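Local coordinates for protein O-phospho-L-seryl-tRNA:Cys-tRNA synthase (PDB 5X6B) that probably converts tRNA-bound O-phosphoserine into cysteinyl-tRNA with a pyridoxal phosphate cofactor, as part of the tRNA-dependent cysteine pathway of this archaeon, at residues 103-107 against 303-307; 128-133 against 272-276; 195-201 against 224-230. One frame throughout, in Å; residues are numbered along the deposited sequence.

Contact 1: 103-107 against 303-307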
ATOM      1  N   PHE B 103       8.842  11.042  -6.950  1.00 65.93           N
ATOM      2  CA  PHE B 103       9.072  10.508  -5.616  1.00 71.17           C
ATOM      3  C   PHE B 103      10.476   9.922  -5.491  1.00 72.97           C
ATOM      4  O   PHE B 103      11.142  10.089  -4.467  1.00 61.23           O
ATOM      5  CB  PHE B 103       8.027   9.447  -5.274  1.00 59.07           C
ATOM      6  CG  PHE B 103       8.337   8.673  -4.029  1.00 60.67           C
ATOM      7  CD1 PHE B 103       8.240   9.270  -2.785  1.00 63.97           C
ATOM      8  CD2 PHE B 103       8.732   7.349  -4.104  1.00 61.33           C
ATOM      9  CE1 PHE B 103       8.531   8.558  -1.637  1.00 71.26           C
ATOM     10  CE2 PHE B 103       9.021   6.631  -2.961  1.00 60.06           C
ATOM     11  CZ  PHE B 103       8.921   7.235  -1.726  1.00 61.75           C
ATOM     12  N   LEU B 104      10.923   9.242  -6.541  1.00 69.74           N
ATOM     13  CA  LEU B 104      12.229   8.603  -6.523  1.00 66.39           C
ATOM     14  C   LEU B 104      13.359   9.622  -6.505  1.00 70.14           C
ATOM     15  O   LEU B 104      14.409   9.383  -5.906  1.00 74.28           O
ATOM     16  CB  LEU B 104      12.382   7.664  -7.716  1.00 63.66           C
ATOM     17  CG  LEU B 104      11.684   6.323  -7.511  1.00 59.51           C
ATOM     18  CD1 LEU B 104      11.885   5.415  -8.714  1.00 64.92           C
ATOM     19  CD2 LEU B 104      12.197   5.668  -6.240  1.00 58.92           C
ATOM     20  N   GLU B 105      13.152  10.761  -7.154  1.00 55.06           N
ATOM     21  CA  GLU B 105      14.151  11.815  -7.101  1.00 64.22           C
ATOM     22  C   GLU B 105      14.090  12.534  -5.748  1.00 76.39           C
ATOM     23  O   GLU B 105      15.125  12.915  -5.200  1.00 82.66           O
ATOM     24  CB  GLU B 105      13.973  12.796  -8.264  1.00 64.32           C
ATOM     25  CG  GLU B 105      13.104  14.006  -7.970  1.00 94.19           C
ATOM     26  CD  GLU B 105      12.725  14.766  -9.223  1.00109.55           C
ATOM     27  OE1 GLU B 105      13.161  14.354 -10.319  1.00 96.18           O
ATOM     28  OE2 GLU B 105      12.005  15.782  -9.109  1.00130.15           O
ATOM     29  N   ASP B 106      12.889  12.693  -5.196  1.00 69.51           N
ATOM     30  CA  ASP B 106      12.740  13.351  -3.899  1.00 74.90           C
ATOM     31  C   ASP B 106      13.301  12.482  -2.779  1.00 72.29           C
ATOM     32  O   ASP B 106      13.908  12.990  -1.834  1.00 75.97           O
ATOM     33  CB  ASP B 106      11.274  13.691  -3.621  1.00 62.74           C
ATOM     34  CG  ASP B 106      10.747  14.782  -4.532  1.00 75.30           C
ATOM     35  OD1 ASP B 106      11.572  15.505  -5.129  1.00 87.45           O
ATOM     36  OD2 ASP B 106       9.511  14.923  -4.649  1.00 98.92           O
ATOM     37  N   ILE B 107      13.109  11.171  -2.889  1.00 64.49           N
ATOM     38  CA  ILE B 107      13.634  10.249  -1.892  1.00 72.04           C
ATOM     39  C   ILE B 107      15.156  10.161  -2.029  1.00 71.75           C
ATOM     40  O   ILE B 107      15.857   9.783  -1.090  1.00 65.17           O
ATOM     41  CB  ILE B 107      12.998   8.841  -2.018  1.00 65.26           C
ATOM     42  CG1 ILE B 107      13.223   8.029  -0.744  1.00 69.96           C
ATOM     43  CG2 ILE B 107      13.550   8.096  -3.209  1.00 71.47           C
ATOM     44  CD1 ILE B 107      12.512   8.590   0.464  1.00 78.52           C
ATOM     45  N   LEU B 303       3.810   4.533   0.756  1.00 57.42           N
ATOM     46  CA  LEU B 303       5.134   5.122   0.948  1.00 50.65           C
ATOM     47  C   LEU B 303       5.166   6.570   0.460  1.00 52.48           C
ATOM     48  O   LEU B 303       5.713   7.449   1.130  1.00 56.92           O
ATOM     49  CB  LEU B 303       6.199   4.293   0.225  1.00 62.23           C
ATOM     50  CG  LEU B 303       7.672   4.645   0.461  1.00 62.87           C
ATOM     51  CD1 LEU B 303       8.040   4.518   1.932  1.00 56.22           C
ATOM     52  CD2 LEU B 303       8.575   3.762  -0.386  1.00 63.99           C
ATOM     53  N   MET B 304       4.574   6.816  -0.705  1.00 49.98           N
ATOM     54  CA  MET B 304       4.456   8.174  -1.232  1.00 58.11           C
ATOM     55  C   MET B 304       3.508   9.028  -0.385  1.00 56.98           C
ATOM     56  O   MET B 304       3.714  10.231  -0.222  1.00 54.14           O
ATOM     57  CB  MET B 304       3.968   8.151  -2.683  1.00 61.81           C
ATOM     58  CG  MET B 304       4.988   7.622  -3.684  1.00 69.18           C
ATOM     59  SD  MET B 304       4.402   7.740  -5.393  1.00 73.19           S
ATOM     60  CE  MET B 304       3.146   6.466  -5.412  1.00 69.29           C
ATOM     61  N   ALA B 305       2.469   8.401   0.154  1.00 47.24           N
ATOM     62  CA  ALA B 305       1.480   9.117   0.956  1.00 63.27           C
ATOM     63  C   ALA B 305       2.012   9.470   2.347  1.00 54.80           C
ATOM     64  O   ALA B 305       1.767  10.562   2.853  1.00 57.13           O
ATOM     65  CB  ALA B 305       0.209   8.297   1.070  1.00 50.77           C
ATOM     66  N   SER B 306       2.743   8.543   2.961  1.00 51.83           N
ATOM     67  CA  SER B 306       3.322   8.777   4.278  1.00 49.09           C
ATOM     68  C   SER B 306       4.576   9.640   4.217  1.00 52.16           C
ATOM     69  O   SER B 306       5.123  10.019   5.252  1.00 58.02           O
ATOM     70  CB  SER B 306       3.661   7.453   4.956  1.00 43.70           C
ATOM     71  OG  SER B 306       2.504   6.658   5.118  1.00 57.51           O
ATOM     72  N   PHE B 307       5.028   9.951   3.009  1.00 45.56           N
ATOM     73  CA  PHE B 307       6.315  10.614   2.839  1.00 60.49           C
ATOM     74  C   PHE B 307       6.390  11.996   3.510  1.00 59.99           C
ATOM     75  O   PHE B 307       7.357  12.266   4.225  1.00 66.69           O
ATOM     76  CB  PHE B 307       6.666  10.717   1.349  1.00 60.71           C
ATOM     77  CG  PHE B 307       8.021  11.308   1.090  1.00 49.31           C
ATOM     78  CD1 PHE B 307       9.161  10.701   1.591  1.00 71.63           C
ATOM     79  CD2 PHE B 307       8.158  12.458   0.335  1.00 65.43           C
ATOM     80  CE1 PHE B 307      10.412  11.242   1.359  1.00 61.73           C
ATOM     81  CE2 PHE B 307       9.407  13.001   0.093  1.00 71.56           C
ATOM     82  CZ  PHE B 307      10.535  12.393   0.605  1.00 62.30           C
TER

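Contact 2: 128-133 against 272-276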
ATOM      1  N   ILE B 128      19.892  -7.424  -4.323  1.00 57.70           N
ATOM      2  CA  ILE B 128      20.108  -6.799  -5.622  1.00 61.26           C
ATOM      3  C   ILE B 128      21.553  -6.358  -5.810  1.00 59.23           C
ATOM      4  O   ILE B 128      22.170  -6.682  -6.825  1.00 73.01           O
ATOM      5  CB  ILE B 128      19.177  -5.591  -5.829  1.00 59.26           C
ATOM      6  CG1 ILE B 128      17.771  -6.073  -6.183  1.00 59.31           C
ATOM      7  CG2 ILE B 128      19.694  -4.698  -6.943  1.00 60.53           C
ATOM      8  CD1 ILE B 128      16.741  -4.987  -6.165  1.00 58.13           C
ATOM      9  N   VAL B 129      22.101  -5.634  -4.839  1.00 58.24           N
ATOM     10  CA  VAL B 129      23.476  -5.159  -4.971  1.00 76.20           C
ATOM     11  C   VAL B 129      24.467  -6.319  -4.828  1.00 68.43           C
ATOM     12  O   VAL B 129      25.516  -6.320  -5.464  1.00 55.46           O
ATOM     13  CB  VAL B 129      23.816  -4.046  -3.945  1.00 73.10           C
ATOM     14  CG1 VAL B 129      22.924  -2.837  -4.162  1.00 54.09           C
ATOM     15  CG2 VAL B 129      23.700  -4.551  -2.519  1.00 70.78           C
ATOM     16  N   MET B 130      24.122  -7.311  -4.013  1.00 59.23           N
ATOM     17  CA  MET B 130      24.960  -8.491  -3.860  1.00 59.03           C
ATOM     18  C   MET B 130      24.990  -9.298  -5.150  1.00 78.52           C
ATOM     19  O   MET B 130      25.943 -10.031  -5.417  1.00 74.04           O
ATOM     20  CB  MET B 130      24.458  -9.373  -2.716  1.00 46.56           C
ATOM     21  CG  MET B 130      24.800  -8.877  -1.330  1.00 44.74           C
ATOM     22  SD  MET B 130      24.228 -10.051  -0.087  1.00 58.17           S
ATOM     23  CE  MET B 130      24.635  -9.174   1.425  1.00 55.37           C
ATOM     24  N   HIS B 131      23.936  -9.156  -5.946  1.00 70.85           N
ATOM     25  CA  HIS B 131      23.770  -9.961  -7.146  1.00 64.39           C
ATOM     26  C   HIS B 131      24.314  -9.253  -8.382  1.00 69.24           C
ATOM     27  O   HIS B 131      24.743  -9.900  -9.337  1.00 86.63           O
ATOM     28  CB  HIS B 131      22.291 -10.305  -7.339  1.00 67.36           C
ATOM     29  CG  HIS B 131      22.031 -11.270  -8.451  1.00 69.34           C
ATOM     30  ND1 HIS B 131      21.761 -10.862  -9.740  1.00 66.84           N
ATOM     31  CD2 HIS B 131      21.993 -12.622  -8.466  1.00 49.47           C
ATOM     32  CE1 HIS B 131      21.574 -11.924 -10.503  1.00 62.29           C
ATOM     33  NE2 HIS B 131      21.709 -13.005  -9.755  1.00 63.43           N
ATOM     34  N   ALA B 132      24.307  -7.924  -8.353  1.00 71.55           N
ATOM     35  CA  ALA B 132      24.664  -7.134  -9.527  1.00 75.26           C
ATOM     36  C   ALA B 132      26.020  -6.437  -9.410  1.00 80.02           C
ATOM     37  O   ALA B 132      26.530  -5.898 -10.392  1.00 81.71           O
ATOM     38  CB  ALA B 132      23.583  -6.106  -9.803  1.00 62.61           C
ATOM     39  N   ILE B 133      26.597  -6.435  -8.213  1.00 77.92           N
ATOM     40  CA  ILE B 133      27.878  -5.765  -7.995  1.00 76.37           C
ATOM     41  C   ILE B 133      28.968  -6.786  -7.705  1.00 65.40           C
ATOM     42  O   ILE B 133      30.009  -6.797  -8.353  1.00 69.24           O
ATOM     43  CB  ILE B 133      27.801  -4.749  -6.835  1.00 74.33           C
ATOM     44  CG1 ILE B 133      26.630  -3.787  -7.052  1.00 65.34           C
ATOM     45  CG2 ILE B 133      29.112  -3.990  -6.692  1.00 65.41           C
ATOM     46  CD1 ILE B 133      26.680  -3.050  -8.375  1.00 70.39           C
ATOM     47  N   PHE B 272      27.522   3.277  -9.769  1.00 74.75           N
ATOM     48  CA  PHE B 272      27.022   1.907  -9.830  1.00 74.20           C
ATOM     49  C   PHE B 272      25.657   1.805 -10.509  1.00 66.53           C
ATOM     50  O   PHE B 272      25.003   0.765 -10.439  1.00 70.83           O
ATOM     51  CB  PHE B 272      26.927   1.313  -8.426  1.00 68.30           C
ATOM     52  CG  PHE B 272      28.245   1.191  -7.725  1.00 59.35           C
ATOM     53  CD1 PHE B 272      28.990   0.029  -7.822  1.00 80.84           C
ATOM     54  CD2 PHE B 272      28.735   2.234  -6.957  1.00 66.49           C
ATOM     55  CE1 PHE B 272      30.205  -0.090  -7.166  1.00 83.23           C
ATOM     56  CE2 PHE B 272      29.945   2.125  -6.302  1.00 74.15           C
ATOM     57  CZ  PHE B 272      30.684   0.961  -6.406  1.00 79.16           C
ATOM     58  N   SER B 273      25.232   2.880 -11.164  1.00 64.94           N
ATOM     59  CA  SER B 273      23.922   2.915 -11.808  1.00 71.42           C
ATOM     60  C   SER B 273      23.791   1.858 -12.908  1.00 77.91           C
ATOM     61  O   SER B 273      22.777   1.163 -12.994  1.00 71.79           O
ATOM     62  CB  SER B 273      23.655   4.307 -12.385  1.00 75.84           C
ATOM     63  OG  SER B 273      22.397   4.361 -13.031  1.00 90.94           O
ATOM     64  N   ASP B 274      24.830   1.734 -13.730  1.00 87.90           N
ATOM     65  CA  ASP B 274      24.809   0.852 -14.897  1.00 73.60           C
ATOM     66  C   ASP B 274      24.573  -0.617 -14.556  1.00 75.78           C
ATOM     67  O   ASP B 274      24.006  -1.361 -15.356  1.00 87.01           O
ATOM     68  CB  ASP B 274      26.119   0.981 -15.677  1.00 75.43           C
ATOM     69  CG  ASP B 274      26.269   2.332 -16.351  1.00 99.84           C
ATOM     70  OD1 ASP B 274      25.251   3.042 -16.503  1.00 88.11           O
ATOM     71  OD2 ASP B 274      27.407   2.678 -16.737  1.00110.96           O
ATOM     72  N   LYS B 275      25.013  -1.038 -13.378  1.00 68.13           N
ATOM     73  CA  LYS B 275      24.864  -2.433 -12.986  1.00 72.52           C
ATOM     74  C   LYS B 275      23.547  -2.674 -12.259  1.00 76.76           C
ATOM     75  O   LYS B 275      22.915  -3.716 -12.432  1.00 75.29           O
ATOM     76  CB  LYS B 275      26.043  -2.866 -12.114  1.00 73.14           C
ATOM     77  CG  LYS B 275      27.333  -2.140 -12.446  1.00 77.44           C
ATOM     78  CD  LYS B 275      28.542  -3.046 -12.273  1.00 95.87           C
ATOM     79  CE  LYS B 275      29.811  -2.361 -12.756  1.00 92.94           C
ATOM     80  NZ  LYS B 275      30.960  -2.616 -11.845  1.00 92.47           N
ATOM     81  N   ILE B 276      23.131  -1.710 -11.446  1.00 74.70           N
ATOM     82  CA  ILE B 276      21.863  -1.821 -10.744  1.00 75.61           C
ATOM     83  C   ILE B 276      20.720  -1.712 -11.743  1.00 68.23           C
ATOM     84  O   ILE B 276      19.835  -2.565 -11.782  1.00 58.45           O
ATOM     85  CB  ILE B 276      21.710  -0.738  -9.659  1.00 74.98           C
ATOM     86  CG1 ILE B 276      22.824  -0.858  -8.613  1.00 64.18           C
ATOM     87  CG2 ILE B 276      20.350  -0.845  -8.993  1.00 61.37           C
ATOM     88  CD1 ILE B 276      22.816  -2.170  -7.856  1.00 61.82           C
TER

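Contact 3: 195-201 against 224-230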
ATOM      1  N   GLY B 195      33.926  -8.247  -2.182  1.00 72.18           N
ATOM      2  CA  GLY B 195      33.092  -7.549  -3.140  1.00 75.26           C
ATOM      3  C   GLY B 195      32.269  -6.436  -2.525  1.00 67.57           C
ATOM      4  O   GLY B 195      31.927  -5.462  -3.198  1.00 57.72           O
ATOM      5  N   LEU B 196      31.957  -6.569  -1.241  1.00 62.97           N
ATOM      6  CA  LEU B 196      31.067  -5.618  -0.593  1.00 55.78           C
ATOM      7  C   LEU B 196      31.324  -5.441   0.903  1.00 55.50           C
ATOM      8  O   LEU B 196      31.489  -6.415   1.646  1.00 56.77           O
ATOM      9  CB  LEU B 196      29.614  -6.049  -0.811  1.00 63.75           C
ATOM     10  CG  LEU B 196      28.528  -5.092  -0.311  1.00 55.14           C
ATOM     11  CD1 LEU B 196      28.612  -3.767  -1.048  1.00 46.04           C
ATOM     12  CD2 LEU B 196      27.154  -5.716  -0.473  1.00 63.38           C
ATOM     13  N   ILE B 197      31.344  -4.184   1.335  1.00 52.52           N
ATOM     14  CA  ILE B 197      31.361  -3.859   2.757  1.00 67.91           C
ATOM     15  C   ILE B 197      29.966  -3.428   3.221  1.00 59.84           C
ATOM     16  O   ILE B 197      29.350  -2.536   2.631  1.00 55.76           O
ATOM     17  CB  ILE B 197      32.374  -2.751   3.067  1.00 70.76           C
ATOM     18  CG1 ILE B 197      33.769  -3.185   2.628  1.00 69.92           C
ATOM     19  CG2 ILE B 197      32.370  -2.423   4.552  1.00 66.82           C
ATOM     20  CD1 ILE B 197      34.795  -2.100   2.747  1.00 80.62           C
ATOM     21  N   LEU B 198      29.477  -4.071   4.278  1.00 61.13           N
ATOM     22  CA  LEU B 198      28.114  -3.845   4.754  1.00 70.85           C
ATOM     23  C   LEU B 198      28.086  -3.429   6.226  1.00 70.15           C
ATOM     24  O   LEU B 198      28.699  -4.076   7.075  1.00 61.66           O
ATOM     25  CB  LEU B 198      27.272  -5.111   4.545  1.00 68.80           C
ATOM     26  CG  LEU B 198      25.764  -5.074   4.813  1.00 61.52           C
ATOM     27  CD1 LEU B 198      25.047  -5.999   3.843  1.00 49.85           C
ATOM     28  CD2 LEU B 198      25.440  -5.473   6.247  1.00 57.63           C
ATOM     29  N   LEU B 199      27.369  -2.351   6.524  1.00 64.79           N
ATOM     30  CA  LEU B 199      27.209  -1.911   7.907  1.00 69.69           C
ATOM     31  C   LEU B 199      25.737  -1.772   8.288  1.00 64.80           C
ATOM     32  O   LEU B 199      25.002  -0.977   7.699  1.00 54.19           O
ATOM     33  CB  LEU B 199      27.930  -0.579   8.140  1.00 64.87           C
ATOM     34  CG  LEU B 199      27.724   0.044   9.527  1.00 58.26           C
ATOM     35  CD1 LEU B 199      28.243  -0.874  10.629  1.00 52.51           C
ATOM     36  CD2 LEU B 199      28.376   1.417   9.610  1.00 49.32           C
ATOM     37  N   THR B 200      25.310  -2.560   9.269  1.00 58.18           N
ATOM     38  CA  THR B 200      23.974  -2.422   9.824  1.00 55.18           C
ATOM     39  C   THR B 200      23.930  -1.139  10.644  1.00 59.56           C
ATOM     40  O   THR B 200      24.428  -1.106  11.772  1.00 61.17           O
ATOM     41  CB  THR B 200      23.594  -3.623  10.701  1.00 59.56           C
ATOM     42  OG1 THR B 200      23.714  -4.826   9.935  1.00 71.85           O
ATOM     43  CG2 THR B 200      22.168  -3.492  11.188  1.00 57.33           C
ATOM     44  N   HIS B 201      23.345  -0.089  10.072  1.00 55.83           N
ATOM     45  CA  HIS B 201      23.396   1.250  10.668  1.00 59.50           C
ATOM     46  C   HIS B 201      22.834   1.277  12.086  1.00 62.46           C
ATOM     47  O   HIS B 201      23.406   1.905  12.976  1.00 62.25           O
ATOM     48  CB  HIS B 201      22.645   2.248   9.796  1.00 52.93           C
ATOM     49  CG  HIS B 201      23.026   3.670  10.048  1.00 55.74           C
ATOM     50  ND1 HIS B 201      22.410   4.730   9.418  1.00 59.38           N
ATOM     51  CD2 HIS B 201      23.966   4.211  10.858  1.00 60.54           C
ATOM     52  CE1 HIS B 201      22.951   5.862   9.832  1.00 58.22           C
ATOM     53  NE2 HIS B 201      23.899   5.574  10.706  1.00 73.90           N
ATOM     54  N   ILE B 224      36.592  -0.677  -1.872  1.00 66.24           N
ATOM     55  CA  ILE B 224      35.535  -1.683  -1.853  1.00 73.76           C
ATOM     56  C   ILE B 224      34.169  -1.026  -1.656  1.00 72.30           C
ATOM     57  O   ILE B 224      34.009  -0.175  -0.780  1.00 78.70           O
ATOM     58  CB  ILE B 224      35.773  -2.725  -0.743  1.00 77.81           C
ATOM     59  CG1 ILE B 224      37.174  -3.325  -0.872  1.00 64.16           C
ATOM     60  CG2 ILE B 224      34.723  -3.828  -0.792  1.00 65.73           C
ATOM     61  CD1 ILE B 224      37.569  -4.203   0.290  1.00 77.68           C
ATOM     62  N   PRO B 225      33.183  -1.407  -2.485  1.00 73.22           N
ATOM     63  CA  PRO B 225      31.815  -0.878  -2.400  1.00 65.57           C
ATOM     64  C   PRO B 225      31.205  -0.999  -1.003  1.00 63.74           C
ATOM     65  O   PRO B 225      31.340  -2.039  -0.348  1.00 49.70           O
ATOM     66  CB  PRO B 225      31.049  -1.739  -3.405  1.00 78.32           C
ATOM     67  CG  PRO B 225      32.076  -2.126  -4.411  1.00 75.75           C
ATOM     68  CD  PRO B 225      33.351  -2.310  -3.639  1.00 62.91           C
ATOM     69  N   PHE B 226      30.538   0.068  -0.567  1.00 67.55           N
ATOM     70  CA  PHE B 226      29.989   0.156   0.782  1.00 59.94           C
ATOM     71  C   PHE B 226      28.462   0.284   0.762  1.00 67.81           C
ATOM     72  O   PHE B 226      27.907   1.265   0.254  1.00 44.32           O
ATOM     73  CB  PHE B 226      30.625   1.341   1.520  1.00 62.79           C
ATOM     74  CG  PHE B 226      30.101   1.562   2.920  1.00 59.77           C
ATOM     75  CD1 PHE B 226      29.859   0.494   3.769  1.00 58.30           C
ATOM     76  CD2 PHE B 226      29.901   2.849   3.400  1.00 62.10           C
ATOM     77  CE1 PHE B 226      29.391   0.701   5.058  1.00 59.02           C
ATOM     78  CE2 PHE B 226      29.441   3.063   4.691  1.00 55.84           C
ATOM     79  CZ  PHE B 226      29.186   1.987   5.521  1.00 49.13           C
ATOM     80  N   LEU B 227      27.795  -0.730   1.307  1.00 56.96           N
ATOM     81  CA  LEU B 227      26.347  -0.700   1.484  1.00 65.22           C
ATOM     82  C   LEU B 227      25.986  -0.458   2.946  1.00 61.29           C
ATOM     83  O   LEU B 227      26.343  -1.246   3.825  1.00 60.08           O
ATOM     84  CB  LEU B 227      25.711  -2.006   1.002  1.00 66.90           C
ATOM     85  CG  LEU B 227      24.294  -2.286   1.513  1.00 64.66           C
ATOM     86  CD1 LEU B 227      23.301  -1.285   0.956  1.00 67.01           C
ATOM     87  CD2 LEU B 227      23.868  -3.705   1.179  1.00 73.34           C
ATOM     88  N   LEU B 228      25.278   0.637   3.200  1.00 70.66           N
ATOM     89  CA  LEU B 228      24.802   0.951   4.543  1.00 62.58           C
ATOM     90  C   LEU B 228      23.355   0.490   4.712  1.00 52.86           C
ATOM     91  O   LEU B 228      22.452   0.999   4.043  1.00 47.28           O
ATOM     92  CB  LEU B 228      24.926   2.451   4.816  1.00 53.80           C
ATOM     93  CG  LEU B 228      24.495   2.973   6.189  1.00 56.34           C
ATOM     94  CD1 LEU B 228      25.299   2.334   7.311  1.00 51.37           C
ATOM     95  CD2 LEU B 228      24.611   4.485   6.235  1.00 46.10           C
ATOM     96  N   ASN B 229      23.141  -0.490   5.585  1.00 47.54           N
ATOM     97  CA  ASN B 229      21.791  -0.983   5.845  1.00 48.86           C
ATOM     98  C   ASN B 229      21.016  -0.011   6.716  1.00 59.51           C
ATOM     99  O   ASN B 229      21.079  -0.073   7.943  1.00 63.20           O
ATOM    100  CB  ASN B 229      21.822  -2.354   6.517  1.00 48.03           C
ATOM    101  CG  ASN B 229      20.432  -2.922   6.734  1.00 51.73           C
ATOM    102  OD1 ASN B 229      19.452  -2.412   6.195  1.00 54.88           O
ATOM    103  ND2 ASN B 229      20.339  -3.978   7.534  1.00 57.81           N
ATOM    104  N   CYS B 230      20.273   0.878   6.073  1.00 55.19           N
ATOM    105  CA  CYS B 230      19.533   1.898   6.787  1.00 56.57           C
ATOM    106  C   CYS B 230      18.106   1.482   7.119  1.00 58.06           C
ATOM    107  O   CYS B 230      17.241   2.329   7.353  1.00 55.61           O
ATOM    108  CB  CYS B 230      19.526   3.185   5.982  1.00 61.89           C
ATOM    109  SG  CYS B 230      21.120   3.999   5.974  1.00 64.30           S
TER

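Contact 1: 103-107 against 303-307
The ring of Phe103 is wedged between three side chains of 303-307, and each meets a different part of it. Met304 lies over one face: its CG sits 3.8 Å from the centroid of the Phe103 ring, a CH-pi contact placed nearer the rim than the middle. The sulfur stands farther off and oblique, making a looser Met-aromatic contact. At the far end of the ring, Phe103 CZ touches Leu303 CG at 3.6 Å. Phe307 takes the edge of the Phe103 ring against its own face; this is a T-shaped pair with centroids 5.4 Å apart and planes at 88°. Phe103 gets there because CG is turned opposite its own backbone N (chi1 169°), and its CE1 comes 3.9 Å from Phe307 CG.

One helical turn on, the contact thins out. The CA atoms of Ile107 and Phe307 stand 8.7 Å apart, against 6.8 Å for those of Phe103 and Met304, and Ile107 bridges the wider spacing with its CD1, which meets Phe307 CE1. Glu105, exposed, lies on the flank turned away. Asp106 OD2 is hydrogen-bonded to Tyr44 OH of the second subunit, and that tyrosine also packs edge-to-face with Phe307. The contact thus joins helix 100-111 to the later part of helix 298-305 and to Phe307 just beyond, at the subunit interface, with strand 115-119 beneath Ile107 and helix 69-77 behind Ala305.

Contact 2: 128-133 against 272-276
Helix 122-132 ends against the short helix 273-276, where the backbones come closest at Ala132 and Lys275, their CA atoms 5.8 Å apart. This approach is consistent with the small side chain of Ala132: its CB lies 3.6 Å from Lys275 O, while Ala132 O faces Lys275 CB. The lysine contributes the aliphatic start of its chain here, and the residue itself is exposed.

Below this close approach, Ile276 CD1 is the methyl that Ile128, Val129 and Ile133 share. It reaches Val129 CG1 at 3.8 Å, where the two side chains run alongside each other and point the same way, and Ile133 CD1 at 4.0 Å. Ile128 comes at about a right angle and offers its CG2 branch from farther off. Ile276 can serve all three because its chain folds at the second torsion (chi2 -62°), bringing CD1 back beside its own CA instead of extending it. Ile133 is folded in the same way (chi2 -56°), which carries its CD1 across to Lys275 CB and, 3.9 Å away, to Phe272 CD1. Phe272, the residue at the N-cap position of the short helix, crosses Ile133 at about a right angle; its ring also meets that of Phe248.

Leu266 and Phe268 of strand 264-268 extend the apolar patch below Val129 and Ile276. No hydrogen bond or salt bridge links the two segments, so the join rests on van der Waals contact, mostly of branched aliphatic chains with one phenyl ring, and the lysine along its outer border.

Contact 3: 195-201 against 224-230
Ile197 O accepts the N-H of Leu227 over 2.7 Å, and Phe226 CA adds a CA-H...O contact to the same oxygen at 3.3 Å. Ile197 N donates to Pro225 O just as closely, also at 2.7 Å. Leu199 repeats the pattern: its N-H donates to Leu227 O and its O accepts the N-H of Asn229; His201 N then donates to Asn229 O. Two parallel strands in register result, their short axes 4.7 Å apart and turned by 25°.

On one face of the sheet stand Ile197, Leu199, Phe226 and Leu228. The phenyl ring presents its edge to the neighbouring strand: CE1 lies 3.6 Å from Leu199 CB, with that carbon close to the ring plane, and CD1 lies 3.9 Å from Ile197 CG2. With CG opposite the backbone N (chi1 178°), the ring leans past its own carbonyl toward Leu199. Replacing Phe226 with an alanine would probably open a gap beside Leu199 CB and leave Val215 of the covering helix without its aromatic neighbour. Farther along, Leu228 CD2 covers a face of the His201 imidazole in a CH-pi contact.

The other face carries Leu198 beside Leu227, CD1 to CD2 at 3.7 Å, then Thr200 beside Asn229. Asn229 ND2 hydrogen-bonds N1 of the pyridoxal phosphate-modified lysine at position 255, so Asn229 forms part of the cofactor site; Thr200 OG1 is hydrogen-bonded to Asp143 OD1. The strands belong to a beta-alpha-beta crossover through helix 212-221, which together with helix 179-188 packs on the Phe226 face, while helix 122-132 packs on the Leu227 face. Both lie inside the seven-stranded mixed sheet, in which 264-268 alone runs antiparallel, as in fold-type I pyridoxal phosphate enzymes.

Contact 3 is the sheet interior: parallel strands joined by backbone hydrogen bonds and ending at the cofactor. Contacts 1 and 2 have no hydrogen bond between their segments and rely on side-chain packing. Contact 1, also buried, is centred on an aromatic pair and finished by the second subunit; contact 2 is mainly aliphatic, partly exposed, and meets that subunit through Ile128 and His131. Contacts 2 and 3 touch directly: helix 122-132 lays Val129 CG2 on Leu227 CD2 (3.8 Å) and Met130 on Leu196 and Leu198, while Phe272 reaches Pro225. Contact 1 touches neither, its nearest atoms about 10 Å from contact 3, although helix 298-305 follows helix 273-276 in the chain.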